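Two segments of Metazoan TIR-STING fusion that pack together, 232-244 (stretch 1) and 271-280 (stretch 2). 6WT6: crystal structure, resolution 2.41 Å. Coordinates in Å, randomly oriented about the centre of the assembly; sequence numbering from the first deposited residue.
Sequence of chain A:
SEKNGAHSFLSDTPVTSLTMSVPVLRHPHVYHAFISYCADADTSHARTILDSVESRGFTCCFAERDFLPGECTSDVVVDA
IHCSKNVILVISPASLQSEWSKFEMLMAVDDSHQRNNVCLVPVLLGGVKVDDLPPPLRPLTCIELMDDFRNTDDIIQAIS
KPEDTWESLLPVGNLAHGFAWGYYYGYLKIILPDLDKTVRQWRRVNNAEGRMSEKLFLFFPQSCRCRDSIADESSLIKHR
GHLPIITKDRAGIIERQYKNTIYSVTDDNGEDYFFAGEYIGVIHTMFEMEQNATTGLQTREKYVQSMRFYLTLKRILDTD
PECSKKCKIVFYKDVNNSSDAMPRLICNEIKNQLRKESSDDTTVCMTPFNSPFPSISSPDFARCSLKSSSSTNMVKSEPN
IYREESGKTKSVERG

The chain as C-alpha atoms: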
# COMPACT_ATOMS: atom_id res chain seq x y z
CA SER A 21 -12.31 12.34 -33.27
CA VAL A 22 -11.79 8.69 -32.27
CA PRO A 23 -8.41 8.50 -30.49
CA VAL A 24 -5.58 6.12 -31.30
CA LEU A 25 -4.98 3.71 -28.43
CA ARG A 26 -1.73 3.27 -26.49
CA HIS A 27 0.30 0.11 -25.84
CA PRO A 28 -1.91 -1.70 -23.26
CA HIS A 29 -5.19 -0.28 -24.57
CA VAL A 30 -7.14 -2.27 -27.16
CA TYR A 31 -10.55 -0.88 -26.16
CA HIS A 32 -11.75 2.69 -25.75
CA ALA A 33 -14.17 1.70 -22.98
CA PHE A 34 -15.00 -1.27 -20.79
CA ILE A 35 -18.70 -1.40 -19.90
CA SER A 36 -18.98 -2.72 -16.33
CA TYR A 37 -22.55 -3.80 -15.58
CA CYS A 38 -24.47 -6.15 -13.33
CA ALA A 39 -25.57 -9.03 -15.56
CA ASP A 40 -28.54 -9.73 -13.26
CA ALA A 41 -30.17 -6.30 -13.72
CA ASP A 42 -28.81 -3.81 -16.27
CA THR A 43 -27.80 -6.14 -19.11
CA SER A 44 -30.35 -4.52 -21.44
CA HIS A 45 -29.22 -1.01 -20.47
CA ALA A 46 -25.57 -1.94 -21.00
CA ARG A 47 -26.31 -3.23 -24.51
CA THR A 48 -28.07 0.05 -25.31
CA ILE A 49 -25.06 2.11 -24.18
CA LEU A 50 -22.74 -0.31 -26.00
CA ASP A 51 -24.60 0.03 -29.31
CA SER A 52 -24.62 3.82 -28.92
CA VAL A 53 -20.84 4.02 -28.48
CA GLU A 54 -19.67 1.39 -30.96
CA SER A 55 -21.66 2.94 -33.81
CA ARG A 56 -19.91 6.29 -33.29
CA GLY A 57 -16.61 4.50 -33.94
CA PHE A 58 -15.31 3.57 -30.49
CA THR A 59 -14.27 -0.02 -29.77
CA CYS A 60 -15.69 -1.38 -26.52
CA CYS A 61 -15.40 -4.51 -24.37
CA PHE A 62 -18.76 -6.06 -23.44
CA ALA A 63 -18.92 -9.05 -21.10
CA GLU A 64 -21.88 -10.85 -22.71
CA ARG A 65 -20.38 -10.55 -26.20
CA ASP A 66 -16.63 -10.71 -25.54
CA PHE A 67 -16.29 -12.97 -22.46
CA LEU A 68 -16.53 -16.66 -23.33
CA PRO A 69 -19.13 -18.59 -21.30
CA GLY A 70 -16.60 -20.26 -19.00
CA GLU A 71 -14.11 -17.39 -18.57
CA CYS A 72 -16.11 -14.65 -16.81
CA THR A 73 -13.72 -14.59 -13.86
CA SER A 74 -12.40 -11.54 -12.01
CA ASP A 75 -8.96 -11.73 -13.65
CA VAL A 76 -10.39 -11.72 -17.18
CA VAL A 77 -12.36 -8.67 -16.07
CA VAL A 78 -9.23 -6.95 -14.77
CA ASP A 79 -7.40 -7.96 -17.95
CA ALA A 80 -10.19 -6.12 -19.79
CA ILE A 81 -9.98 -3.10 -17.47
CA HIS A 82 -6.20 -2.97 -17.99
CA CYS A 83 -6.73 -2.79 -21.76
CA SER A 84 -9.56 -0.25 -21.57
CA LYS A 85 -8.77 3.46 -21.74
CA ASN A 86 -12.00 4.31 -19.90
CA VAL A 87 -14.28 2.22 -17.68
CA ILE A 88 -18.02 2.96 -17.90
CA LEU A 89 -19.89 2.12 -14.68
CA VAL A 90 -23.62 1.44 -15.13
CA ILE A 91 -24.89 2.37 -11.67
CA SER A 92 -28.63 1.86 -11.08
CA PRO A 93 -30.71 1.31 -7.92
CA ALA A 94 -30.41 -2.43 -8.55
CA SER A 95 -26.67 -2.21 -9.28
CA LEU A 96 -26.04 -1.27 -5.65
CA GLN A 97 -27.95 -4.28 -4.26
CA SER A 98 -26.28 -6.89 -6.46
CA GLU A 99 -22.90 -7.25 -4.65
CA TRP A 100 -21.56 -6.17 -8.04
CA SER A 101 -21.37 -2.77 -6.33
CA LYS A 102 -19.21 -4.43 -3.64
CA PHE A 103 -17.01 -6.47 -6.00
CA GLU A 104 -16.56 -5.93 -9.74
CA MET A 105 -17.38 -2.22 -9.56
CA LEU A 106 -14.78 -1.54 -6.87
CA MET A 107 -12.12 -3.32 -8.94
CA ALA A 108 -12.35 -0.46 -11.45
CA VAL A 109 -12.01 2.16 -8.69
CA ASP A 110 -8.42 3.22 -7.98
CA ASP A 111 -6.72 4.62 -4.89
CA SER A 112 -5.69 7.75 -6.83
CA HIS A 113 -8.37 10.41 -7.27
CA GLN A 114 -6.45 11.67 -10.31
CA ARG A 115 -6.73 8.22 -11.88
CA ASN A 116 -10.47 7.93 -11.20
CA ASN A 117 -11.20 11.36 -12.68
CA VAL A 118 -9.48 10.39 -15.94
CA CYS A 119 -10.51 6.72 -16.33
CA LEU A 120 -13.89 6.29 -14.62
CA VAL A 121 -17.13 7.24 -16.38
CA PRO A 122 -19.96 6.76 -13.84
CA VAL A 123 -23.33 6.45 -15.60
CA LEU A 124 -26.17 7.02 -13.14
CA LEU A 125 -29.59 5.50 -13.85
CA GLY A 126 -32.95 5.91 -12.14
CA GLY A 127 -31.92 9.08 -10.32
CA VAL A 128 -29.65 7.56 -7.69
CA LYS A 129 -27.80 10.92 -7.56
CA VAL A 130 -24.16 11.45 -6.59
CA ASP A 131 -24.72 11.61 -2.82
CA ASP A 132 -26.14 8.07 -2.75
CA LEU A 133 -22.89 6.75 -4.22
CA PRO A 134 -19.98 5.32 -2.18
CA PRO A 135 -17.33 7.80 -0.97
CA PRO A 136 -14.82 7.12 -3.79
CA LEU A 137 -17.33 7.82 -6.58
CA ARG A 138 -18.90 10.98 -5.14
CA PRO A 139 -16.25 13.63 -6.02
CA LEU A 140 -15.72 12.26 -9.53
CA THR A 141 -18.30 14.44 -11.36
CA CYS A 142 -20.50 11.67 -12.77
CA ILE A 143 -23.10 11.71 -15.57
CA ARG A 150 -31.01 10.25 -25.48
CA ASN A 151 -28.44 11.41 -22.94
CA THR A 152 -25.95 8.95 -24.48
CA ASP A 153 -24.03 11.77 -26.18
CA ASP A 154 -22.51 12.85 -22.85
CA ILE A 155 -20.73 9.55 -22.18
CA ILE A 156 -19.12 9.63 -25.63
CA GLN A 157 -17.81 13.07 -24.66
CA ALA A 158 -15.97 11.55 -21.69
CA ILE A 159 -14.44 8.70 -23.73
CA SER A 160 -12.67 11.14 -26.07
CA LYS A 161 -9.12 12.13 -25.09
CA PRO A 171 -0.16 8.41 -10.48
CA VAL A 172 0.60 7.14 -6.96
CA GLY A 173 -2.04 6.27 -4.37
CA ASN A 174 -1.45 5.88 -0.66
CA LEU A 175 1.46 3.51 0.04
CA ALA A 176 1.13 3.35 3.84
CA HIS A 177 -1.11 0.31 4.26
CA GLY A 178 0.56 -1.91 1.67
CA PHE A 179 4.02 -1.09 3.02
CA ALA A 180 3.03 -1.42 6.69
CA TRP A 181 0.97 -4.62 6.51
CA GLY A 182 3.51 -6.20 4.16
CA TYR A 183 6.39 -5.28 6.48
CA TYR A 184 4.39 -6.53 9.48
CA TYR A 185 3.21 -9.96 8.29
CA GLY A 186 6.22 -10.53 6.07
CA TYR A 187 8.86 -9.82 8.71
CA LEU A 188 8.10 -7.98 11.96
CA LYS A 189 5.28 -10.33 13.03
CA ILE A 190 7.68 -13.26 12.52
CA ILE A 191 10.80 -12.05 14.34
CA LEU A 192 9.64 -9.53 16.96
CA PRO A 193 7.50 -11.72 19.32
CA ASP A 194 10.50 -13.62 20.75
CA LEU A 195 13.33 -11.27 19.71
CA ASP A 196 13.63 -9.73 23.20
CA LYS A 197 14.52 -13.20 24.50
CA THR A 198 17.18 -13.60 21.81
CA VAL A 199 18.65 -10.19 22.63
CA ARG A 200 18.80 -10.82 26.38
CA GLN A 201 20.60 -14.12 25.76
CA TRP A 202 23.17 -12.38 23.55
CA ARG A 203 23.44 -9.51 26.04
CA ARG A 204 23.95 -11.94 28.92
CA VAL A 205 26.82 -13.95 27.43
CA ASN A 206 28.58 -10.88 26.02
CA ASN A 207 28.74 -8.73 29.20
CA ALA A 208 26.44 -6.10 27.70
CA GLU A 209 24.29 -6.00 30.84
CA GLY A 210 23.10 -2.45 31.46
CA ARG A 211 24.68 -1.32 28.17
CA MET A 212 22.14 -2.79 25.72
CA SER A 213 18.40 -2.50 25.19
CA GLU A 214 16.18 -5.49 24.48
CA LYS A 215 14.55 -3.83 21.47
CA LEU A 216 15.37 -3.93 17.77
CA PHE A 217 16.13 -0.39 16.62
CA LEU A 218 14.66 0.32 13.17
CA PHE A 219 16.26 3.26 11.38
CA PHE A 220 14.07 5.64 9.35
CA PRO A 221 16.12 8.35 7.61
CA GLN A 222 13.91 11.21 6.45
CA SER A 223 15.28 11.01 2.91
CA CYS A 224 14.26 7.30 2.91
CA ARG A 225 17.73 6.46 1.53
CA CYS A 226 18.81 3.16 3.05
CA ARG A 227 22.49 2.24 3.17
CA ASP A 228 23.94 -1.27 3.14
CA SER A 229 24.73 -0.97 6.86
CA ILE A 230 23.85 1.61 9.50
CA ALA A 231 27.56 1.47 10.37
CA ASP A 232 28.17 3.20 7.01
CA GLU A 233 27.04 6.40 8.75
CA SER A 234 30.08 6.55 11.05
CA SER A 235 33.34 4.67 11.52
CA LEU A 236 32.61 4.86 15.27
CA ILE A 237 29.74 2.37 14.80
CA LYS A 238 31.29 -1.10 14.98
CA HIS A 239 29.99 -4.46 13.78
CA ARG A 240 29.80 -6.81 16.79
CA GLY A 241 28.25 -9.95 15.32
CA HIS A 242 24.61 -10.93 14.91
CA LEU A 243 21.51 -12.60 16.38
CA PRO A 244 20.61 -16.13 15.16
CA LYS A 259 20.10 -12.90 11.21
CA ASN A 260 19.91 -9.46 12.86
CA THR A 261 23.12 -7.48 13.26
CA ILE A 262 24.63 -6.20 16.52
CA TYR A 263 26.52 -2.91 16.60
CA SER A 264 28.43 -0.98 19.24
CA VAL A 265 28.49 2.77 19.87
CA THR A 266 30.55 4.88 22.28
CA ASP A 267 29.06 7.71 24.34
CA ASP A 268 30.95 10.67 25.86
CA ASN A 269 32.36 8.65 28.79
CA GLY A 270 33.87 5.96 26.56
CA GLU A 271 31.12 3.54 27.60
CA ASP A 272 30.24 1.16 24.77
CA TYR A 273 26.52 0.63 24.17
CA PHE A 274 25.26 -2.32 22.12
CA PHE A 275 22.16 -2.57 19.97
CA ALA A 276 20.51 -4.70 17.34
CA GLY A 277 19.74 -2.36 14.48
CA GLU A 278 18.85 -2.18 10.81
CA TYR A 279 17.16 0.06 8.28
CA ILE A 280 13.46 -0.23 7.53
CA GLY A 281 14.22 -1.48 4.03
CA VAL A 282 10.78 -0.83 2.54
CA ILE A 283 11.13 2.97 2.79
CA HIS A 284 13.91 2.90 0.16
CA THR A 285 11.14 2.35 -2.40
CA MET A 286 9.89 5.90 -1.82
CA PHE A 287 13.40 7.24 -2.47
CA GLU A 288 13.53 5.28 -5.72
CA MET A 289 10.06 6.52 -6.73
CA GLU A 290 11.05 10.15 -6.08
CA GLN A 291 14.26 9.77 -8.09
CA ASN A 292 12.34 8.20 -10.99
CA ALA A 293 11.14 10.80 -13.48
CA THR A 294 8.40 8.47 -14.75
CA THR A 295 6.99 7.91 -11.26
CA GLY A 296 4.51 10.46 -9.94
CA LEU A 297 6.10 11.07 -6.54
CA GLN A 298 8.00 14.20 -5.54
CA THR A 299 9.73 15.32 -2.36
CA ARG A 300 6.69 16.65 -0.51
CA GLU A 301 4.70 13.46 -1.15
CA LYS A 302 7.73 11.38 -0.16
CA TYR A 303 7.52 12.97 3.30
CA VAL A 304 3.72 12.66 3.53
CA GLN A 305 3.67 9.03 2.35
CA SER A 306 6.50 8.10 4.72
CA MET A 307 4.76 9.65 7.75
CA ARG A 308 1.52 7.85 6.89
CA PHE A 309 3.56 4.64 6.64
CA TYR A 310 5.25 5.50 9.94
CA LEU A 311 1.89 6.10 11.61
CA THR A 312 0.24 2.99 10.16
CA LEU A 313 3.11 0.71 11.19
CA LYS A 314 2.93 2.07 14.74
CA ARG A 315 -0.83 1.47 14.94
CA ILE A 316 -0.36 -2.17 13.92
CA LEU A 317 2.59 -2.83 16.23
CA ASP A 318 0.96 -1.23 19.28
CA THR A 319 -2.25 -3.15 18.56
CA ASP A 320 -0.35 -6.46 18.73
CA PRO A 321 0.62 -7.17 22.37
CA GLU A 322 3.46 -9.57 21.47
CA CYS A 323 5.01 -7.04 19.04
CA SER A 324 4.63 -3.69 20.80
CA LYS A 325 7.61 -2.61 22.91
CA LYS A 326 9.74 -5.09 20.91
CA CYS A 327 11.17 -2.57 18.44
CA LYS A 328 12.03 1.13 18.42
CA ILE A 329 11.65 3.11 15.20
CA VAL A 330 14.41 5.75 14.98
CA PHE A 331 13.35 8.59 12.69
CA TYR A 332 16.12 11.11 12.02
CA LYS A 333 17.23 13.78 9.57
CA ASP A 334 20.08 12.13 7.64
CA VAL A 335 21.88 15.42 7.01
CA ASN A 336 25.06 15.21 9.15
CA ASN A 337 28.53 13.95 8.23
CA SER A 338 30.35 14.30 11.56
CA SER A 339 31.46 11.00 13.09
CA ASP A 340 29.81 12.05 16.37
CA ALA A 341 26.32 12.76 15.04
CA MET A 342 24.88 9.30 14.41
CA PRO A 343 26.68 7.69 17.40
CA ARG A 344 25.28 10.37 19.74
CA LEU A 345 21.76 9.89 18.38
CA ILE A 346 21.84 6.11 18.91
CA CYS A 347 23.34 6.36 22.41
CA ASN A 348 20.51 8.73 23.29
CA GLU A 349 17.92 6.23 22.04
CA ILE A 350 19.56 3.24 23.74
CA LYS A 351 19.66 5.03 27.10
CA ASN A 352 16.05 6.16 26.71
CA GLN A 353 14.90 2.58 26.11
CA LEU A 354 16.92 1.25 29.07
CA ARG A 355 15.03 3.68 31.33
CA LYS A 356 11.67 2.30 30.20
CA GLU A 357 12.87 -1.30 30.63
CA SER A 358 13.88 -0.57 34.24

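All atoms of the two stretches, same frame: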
# COMPACT_ATOMS: atom_id res chain seq x y z
N ASP A 232 27.65 2.33 8.07
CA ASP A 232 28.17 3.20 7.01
C ASP A 232 27.98 4.67 7.31
O ASP A 232 28.49 5.51 6.57
CB ASP A 232 27.51 2.86 5.67
CG ASP A 232 27.94 1.51 5.14
OD1 ASP A 232 29.05 1.07 5.48
OD2 ASP A 232 27.16 0.89 4.39
N GLU A 233 27.24 5.01 8.37
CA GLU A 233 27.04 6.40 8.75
C GLU A 233 28.18 6.96 9.58
O GLU A 233 28.34 8.18 9.65
CB GLU A 233 25.73 6.57 9.52
CG GLU A 233 24.50 6.71 8.64
CD GLU A 233 24.35 8.10 8.07
OE1 GLU A 233 24.94 9.05 8.63
OE2 GLU A 233 23.63 8.26 7.06
N SER A 234 28.97 6.09 10.22
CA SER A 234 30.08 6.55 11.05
C SER A 234 31.03 5.40 11.33
O SER A 234 30.59 4.30 11.66
CB SER A 234 29.57 7.15 12.36
OG SER A 234 30.64 7.59 13.18
N SER A 235 32.33 5.67 11.19
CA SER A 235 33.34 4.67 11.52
C SER A 235 33.37 4.34 13.01
O SER A 235 33.99 3.35 13.39
CB SER A 235 34.71 5.16 11.07
OG SER A 235 35.10 6.32 11.80
N LEU A 236 32.70 5.14 13.85
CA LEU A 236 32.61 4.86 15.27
C LEU A 236 31.51 3.87 15.61
O LEU A 236 31.36 3.50 16.78
CB LEU A 236 32.40 6.17 16.04
CG LEU A 236 33.54 7.18 15.88
CD1 LEU A 236 33.20 8.52 16.53
CD2 LEU A 236 34.82 6.60 16.46
N ILE A 237 30.73 3.42 14.63
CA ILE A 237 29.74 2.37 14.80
C ILE A 237 30.37 1.07 14.32
O ILE A 237 30.74 0.94 13.15
CB ILE A 237 28.45 2.68 14.03
CG1 ILE A 237 27.92 4.07 14.39
CG2 ILE A 237 27.40 1.61 14.29
CD1 ILE A 237 26.80 4.56 13.48
N LYS A 238 30.50 0.09 15.23
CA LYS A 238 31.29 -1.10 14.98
C LYS A 238 30.42 -2.34 14.91
O LYS A 238 29.58 -2.57 15.79
CB LYS A 238 32.35 -1.29 16.07
CG LYS A 238 33.34 -0.14 16.19
CD LYS A 238 34.46 -0.50 17.16
CE LYS A 238 35.41 0.66 17.39
NZ LYS A 238 36.58 0.26 18.23
N HIS A 239 30.62 -3.15 13.87
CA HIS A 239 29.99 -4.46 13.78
C HIS A 239 30.45 -5.34 14.94
O HIS A 239 31.65 -5.43 15.22
CB HIS A 239 30.34 -5.12 12.45
CG HIS A 239 29.30 -4.94 11.39
ND1 HIS A 239 29.31 -3.88 10.51
CD2 HIS A 239 28.22 -5.69 11.06
CE1 HIS A 239 28.28 -3.98 9.69
NE2 HIS A 239 27.60 -5.08 10.00
N ARG A 240 29.50 -5.98 15.62
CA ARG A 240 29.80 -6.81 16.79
C ARG A 240 29.21 -8.21 16.67
O ARG A 240 29.05 -8.89 17.69
CB ARG A 240 29.30 -6.14 18.07
CG ARG A 240 29.97 -4.82 18.41
CD ARG A 240 31.47 -4.97 18.63
NE ARG A 240 32.06 -3.74 19.15
CZ ARG A 240 33.35 -3.56 19.39
NH1 ARG A 240 34.22 -4.53 19.15
NH2 ARG A 240 33.78 -2.40 19.86
N GLY A 241 28.86 -8.65 15.47
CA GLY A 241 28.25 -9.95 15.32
C GLY A 241 26.78 -9.86 14.95
O GLY A 241 26.36 -8.88 14.32
N HIS A 242 26.00 -10.87 15.33
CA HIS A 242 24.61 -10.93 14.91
C HIS A 242 23.82 -11.81 15.86
O HIS A 242 24.37 -12.50 16.72
CB HIS A 242 24.50 -11.43 13.47
CG HIS A 242 25.37 -12.61 13.18
ND1 HIS A 242 25.15 -13.85 13.74
CD2 HIS A 242 26.46 -12.74 12.38
CE1 HIS A 242 26.07 -14.70 13.30
NE2 HIS A 242 26.87 -14.05 12.48
N LEU A 243 22.48 -11.76 15.69
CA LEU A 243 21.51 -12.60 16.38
C LEU A 243 21.10 -13.75 15.47
O LEU A 243 20.80 -13.51 14.29
CB LEU A 243 20.27 -11.79 16.76
CG LEU A 243 20.37 -10.71 17.83
CD1 LEU A 243 19.04 -9.98 17.94
CD2 LEU A 243 20.76 -11.30 19.17
N PRO A 244 21.05 -14.99 15.97
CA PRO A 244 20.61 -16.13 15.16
C PRO A 244 19.16 -16.02 14.71
O PRO A 244 18.29 -15.66 15.51
CB PRO A 244 20.79 -17.32 16.12
CG PRO A 244 20.76 -16.72 17.49
CD PRO A 244 21.42 -15.39 17.34
N GLU A 271 31.93 4.73 27.39
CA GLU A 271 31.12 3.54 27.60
C GLU A 271 30.55 3.05 26.28
O GLU A 271 29.90 3.80 25.55
CB GLU A 271 29.99 3.83 28.57
CG GLU A 271 30.45 4.24 29.95
CD GLU A 271 30.99 3.07 30.74
OE1 GLU A 271 30.41 1.97 30.66
OE2 GLU A 271 32.00 3.27 31.45
N ASP A 272 30.80 1.78 25.97
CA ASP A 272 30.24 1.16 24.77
C ASP A 272 28.80 0.73 25.05
O ASP A 272 28.52 0.12 26.08
CB ASP A 272 31.07 -0.04 24.32
CG ASP A 272 32.46 0.35 23.87
OD1 ASP A 272 32.68 1.55 23.62
OD2 ASP A 272 33.35 -0.53 23.80
N TYR A 273 27.91 1.05 24.11
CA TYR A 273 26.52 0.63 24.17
C TYR A 273 26.22 -0.22 22.94
O TYR A 273 26.62 0.13 21.83
CB TYR A 273 25.59 1.84 24.23
CG TYR A 273 25.49 2.44 25.61
CD1 TYR A 273 26.44 3.36 26.06
CD2 TYR A 273 24.47 2.08 26.47
CE1 TYR A 273 26.36 3.91 27.33
CE2 TYR A 273 24.38 2.63 27.75
CZ TYR A 273 25.32 3.54 28.17
OH TYR A 273 25.24 4.08 29.43
N PHE A 274 25.54 -1.34 23.16
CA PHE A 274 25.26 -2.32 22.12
C PHE A 274 23.79 -2.27 21.72
O PHE A 274 22.91 -1.98 22.54
CB PHE A 274 25.62 -3.73 22.59
CG PHE A 274 27.09 -3.96 22.81
CD1 PHE A 274 27.68 -3.61 24.01
CD2 PHE A 274 27.87 -4.54 21.82
CE1 PHE A 274 29.03 -3.82 24.22
CE2 PHE A 274 29.23 -4.76 22.03
CZ PHE A 274 29.81 -4.39 23.23
N PHE A 275 23.53 -2.56 20.45
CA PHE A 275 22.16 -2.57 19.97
C PHE A 275 22.05 -3.44 18.74
O PHE A 275 22.98 -3.52 17.93
CB PHE A 275 21.67 -1.15 19.66
CG PHE A 275 22.43 -0.46 18.55
CD1 PHE A 275 23.65 0.16 18.79
CD2 PHE A 275 21.91 -0.42 17.27
CE1 PHE A 275 24.34 0.79 17.77
CE2 PHE A 275 22.59 0.22 16.24
CZ PHE A 275 23.81 0.83 16.50
N ALA A 276 20.91 -4.12 18.62
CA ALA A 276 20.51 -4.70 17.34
C ALA A 276 19.82 -3.63 16.52
O ALA A 276 18.90 -2.96 17.00
CB ALA A 276 19.59 -5.90 17.55
N GLY A 277 20.26 -3.45 15.29
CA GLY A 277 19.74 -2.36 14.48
C GLY A 277 19.81 -2.67 13.00
O GLY A 277 20.67 -3.42 12.53
N GLU A 278 18.88 -2.06 12.26
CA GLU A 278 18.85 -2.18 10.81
C GLU A 278 17.95 -1.08 10.26
O GLU A 278 17.17 -0.47 10.99
CB GLU A 278 18.37 -3.56 10.37
CG GLU A 278 16.94 -3.87 10.80
CD GLU A 278 16.59 -5.34 10.67
OE1 GLU A 278 17.48 -6.18 10.90
OE2 GLU A 278 15.43 -5.66 10.31
N TYR A 279 18.08 -0.84 8.96
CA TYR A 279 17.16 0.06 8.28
C TYR A 279 15.81 -0.61 8.08
O TYR A 279 15.72 -1.84 7.97
CB TYR A 279 17.73 0.49 6.93
CG TYR A 279 18.88 1.48 6.98
CD1 TYR A 279 18.65 2.84 7.16
CD2 TYR A 279 20.19 1.06 6.83
CE1 TYR A 279 19.69 3.74 7.20
CE2 TYR A 279 21.24 1.95 6.87
CZ TYR A 279 20.99 3.29 7.05
OH TYR A 279 22.03 4.19 7.09
N ILE A 280 14.76 0.20 8.04
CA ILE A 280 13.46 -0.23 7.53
C ILE A 280 13.59 -0.23 6.01
O ILE A 280 13.48 0.81 5.36
CB ILE A 280 12.32 0.68 8.00
CG1 ILE A 280 12.33 0.79 9.52
CG2 ILE A 280 10.99 0.16 7.50
CD1 ILE A 280 11.19 1.63 10.07
O HOH W 1 21.31 6.67 7.10

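Strands that belong to the same fold need not be bonded edge to edge to pack together, and the contact between residues 232-244 and 271-280 of this TIR-STING fusion is a good example. The strand that runs through His-239 to Leu-243 and the strand at 272-279 have their N-to-C directions 65° apart, and their axes come no closer than 8.6 Å. Arg-240 CA and Phe-274 CA lie 8.3 Å apart, and the closest CA pair, His-242 CA and Ala-276 CA, is still 7.8 Å apart. That separation is too wide for backbone pairing, no hydrogen bond passes directly between the stretches, and side chains must bridge the gap.

Earlier in the first stretch, the chain reverses in a type I turn from Ser-234 to Ile-237. Ile-237 N donates to Ser-234 O (3.1 Å), and Leu-236 N donates to Ser-234 OG (3.3 Å), so one serine serves the turn through both backbone and side chain.

Arg-240 loses the most surface to the other stretch. Its aliphatic CG lies 3.7 Å from Phe-274 CE2, an oblique approach in which the hydrocarbon part of a charged residue meets an aromatic ring. Farther out, Arg-240 NH2 is 4.4 Å from Asp-272 OD2. At that distance the opposite charges are near each other but beyond a salt bridge, and since the oxygen sits well out of the guanidinium plane, no N-H points at it.

Apolar pairs fill other parts of the gap. Leu-243 CD1 rests 4.1 Å from Ala-276 CB, while Ile-237 CG2 approaches Phe-275 CZ at 4.3 Å. The CA-to-CB bond of Phe-275 points away, yet the end of its ring comes nearer.

Glu-233 CG is 3.9 Å from Tyr-279 OH, and one water donates to Glu-233 OE2 (2.8 Å from its O) and also hydrogen-bonds Tyr-279 OH (2.6 Å from the same O).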